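PDB 4N1Y: estrogen receptor from Crassostrea gigas, which is a constitutively active nuclear receptor of the steroid hormone receptor family, and probably regulates transcription of target genes. Local coordinates for the interface of chains A and B. Numbering follows the deposited sequence. Chains: chain A/B, Estrogen receptor.

The interface of chains A and B. Residues chain A 150-153, 199; chain B 193, 196-197.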
ATOM      1  N   ASN A 150       9.470  -6.141   2.796  1.00 36.21           N
ATOM      2  CA  ASN A 150       8.908  -4.796   2.942  1.00 30.74           C
ATOM      3  C   ASN A 150       7.700  -4.757   3.859  1.00 31.51           C
ATOM      4  O   ASN A 150       7.070  -3.715   4.024  1.00 38.79           O
ATOM      5  CB  ASN A 150       8.535  -4.243   1.570  1.00 29.14           C
ATOM      6  CG  ASN A 150       8.220  -2.768   1.594  1.00 35.33           C
ATOM      7  OD1 ASN A 150       8.908  -1.990   2.247  1.00 39.05           O
ATOM      8  ND2 ASN A 150       7.194  -2.363   0.837  1.00 44.24           N
ATOM      9  N   ALA A 151       7.422  -5.885   4.505  1.00 31.38           N
ATOM     10  CA  ALA A 151       6.210  -6.046   5.300  1.00 33.69           C
ATOM     11  C   ALA A 151       6.109  -5.004   6.385  1.00 41.63           C
ATOM     12  O   ALA A 151       5.078  -4.366   6.553  1.00 50.44           O
ATOM     13  CB  ALA A 151       6.159  -7.426   5.904  1.00 35.71           C
ATOM     14  N   GLU A 152       7.198  -4.805   7.102  1.00 44.26           N
ATOM     15  CA  GLU A 152       7.188  -3.889   8.225  1.00 38.86           C
ATOM     16  C   GLU A 152       8.180  -2.769   7.994  1.00 40.97           C
ATOM     17  O   GLU A 152       9.352  -3.020   7.760  1.00 50.82           O
ATOM     18  CB  GLU A 152       7.523  -4.645   9.520  1.00 31.03           C
ATOM     19  CG  GLU A 152       7.812  -3.730  10.676  1.00 40.14           C
ATOM     20  CD  GLU A 152       6.608  -2.940  11.136  1.00 51.01           C
ATOM     21  OE1 GLU A 152       6.475  -1.759  10.736  1.00 46.31           O
ATOM     22  OE2 GLU A 152       5.780  -3.508  11.882  1.00 60.11           O
ATOM     23  N   VAL A 153       7.718  -1.536   8.150  1.00 39.82           N
ATOM     24  CA  VAL A 153       8.560  -0.359   7.949  1.00 37.15           C
ATOM     25  C   VAL A 153       9.118   0.183   9.268  1.00 40.50           C
ATOM     26  O   VAL A 153      10.046   0.988   9.273  1.00 46.84           O
ATOM     27  CB  VAL A 153       7.776   0.773   7.252  1.00 37.28           C
ATOM     28  CG1 VAL A 153       6.786   1.417   8.226  1.00 33.35           C
ATOM     29  CG2 VAL A 153       8.729   1.826   6.709  1.00 32.86           C
ATOM     30  N   ARG A 199      -1.330  -4.188  -0.928  1.00 39.18           N
ATOM     31  CA  ARG A 199      -1.317  -3.910   0.500  1.00 37.76           C
ATOM     32  C   ARG A 199      -2.724  -3.529   0.993  1.00 41.26           C
ATOM     33  O   ARG A 199      -3.209  -4.045   1.995  1.00 42.63           O
ATOM     34  CB  ARG A 199      -0.310  -2.799   0.815  1.00 39.67           C
ATOM     35  CG  ARG A 199      -0.272  -2.318   2.266  1.00 29.59           C
ATOM     36  CD  ARG A 199       0.417  -3.343   3.155  1.00 51.48           C
ATOM     37  NE  ARG A 199       1.811  -3.559   2.762  1.00 59.01           N
ATOM     38  CZ  ARG A 199       2.856  -2.939   3.309  1.00 55.80           C
ATOM     39  NH1 ARG A 199       2.675  -2.045   4.275  1.00 54.48           N
ATOM     40  NH2 ARG A 199       4.086  -3.203   2.877  1.00 49.82           N
TER
ATOM     41  N   LEU B 193       8.637   2.008  -2.692  1.00 32.59           N
ATOM     42  CA  LEU B 193       8.229   1.030  -1.690  1.00 41.61           C
ATOM     43  C   LEU B 193       7.669   1.708  -0.445  1.00 40.57           C
ATOM     44  O   LEU B 193       6.851   1.126   0.256  1.00 39.29           O
ATOM     45  CB  LEU B 193       9.398   0.139  -1.279  1.00 47.81           C
ATOM     46  CG  LEU B 193       9.901  -0.937  -2.239  1.00 48.07           C
ATOM     47  CD1 LEU B 193      11.054  -1.698  -1.599  1.00 51.22           C
ATOM     48  CD2 LEU B 193       8.789  -1.877  -2.646  1.00 38.42           C
ATOM     49  N   THR B 196       3.751   2.002  -0.281  1.00 28.94           N
ATOM     50  CA  THR B 196       2.929   0.932   0.258  1.00 32.33           C
ATOM     51  C   THR B 196       2.616   1.187   1.750  1.00 38.12           C
ATOM     52  O   THR B 196       1.526   0.857   2.219  1.00 36.35           O
ATOM     53  CB  THR B 196       3.585  -0.426   0.112  1.00 37.80           C
ATOM     54  OG1 THR B 196       4.690  -0.501   1.015  1.00 59.55           O
ATOM     55  CG2 THR B 196       4.073  -0.644  -1.324  1.00 26.24           C
ATOM     56  N   HIS B 197       3.561   1.754   2.498  1.00 31.72           N
ATOM     57  CA  HIS B 197       3.307   2.007   3.921  1.00 29.99           C
ATOM     58  C   HIS B 197       2.377   3.191   4.120  1.00 34.54           C
ATOM     59  O   HIS B 197       1.520   3.181   5.013  1.00 38.73           O
ATOM     60  CB  HIS B 197       4.623   2.195   4.672  1.00 24.58           C
ATOM     61  CG  HIS B 197       5.486   0.978   4.612  1.00 33.60           C
ATOM     62  ND1 HIS B 197       5.131  -0.202   5.227  1.00 33.12           N
ATOM     63  CD2 HIS B 197       6.622   0.717   3.919  1.00 27.63           C
ATOM     64  CE1 HIS B 197       6.037  -1.127   4.953  1.00 37.17           C
ATOM     65  NE2 HIS B 197       6.945  -0.600   4.152  1.00 24.61           N
TER
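B:His197 NE2 bonds to the side-chain amide oxygen OD1 of A:Asn150. This bond from NE2 to A:Asn150 OD1 is 3.1 Å long and fairly straight, 155° at the hydrogen. NE2 lies well above the plane of the amide, and amide and imidazole planes stand 75° apart. The backbone O of A:Asn150 is also 3.1 Å from B:His197 NE2, but it lies off the line of the N-H, so any bond there would be a poor one at best. On its own side, this carbonyl receives a weak bond from A:Arg199 NH2. A:Asn150 CG points away from its backbone N (chi1 -168°), which turns the amide toward chain B. Its ND2 gives a weak bond to B:Thr196 OG1, at 3.1 Å. That hydroxyl is itself tied to B:Leu193 O, one turn earlier in the helix, at 2.8 Å.

A:Val153 closes one face of the imidazole. Its CB sits 3.3 Å above the ring, over the centre. Its two methyls lie over the same face, CG1 toward ND1 and CG, and CG2 toward CD2. A:Arg199 bends at chi2 and chi3 to bring its guanidinium to the ring's other nitrogen. NH1 lies 3.2 Å from B:His197 ND1, which is in the guanidinium plane. Without the imidazole, as with an alanine here, A:Asn150 OD1 would probably lose its partner across the interface and A:Val153 the flat surface it packs on.

B:Thr196 and B:His197 lie on helix 187-215 of chain B. A:Asn150 and A:Val153 belong to the loop after helix 137-149, beside A:Arg199 on helix 187-214. The patch has a twin with the chains exchanged, in a two-fold interface that resembles the dimer of estrogen receptor ligand-binding domains and may be the biological one.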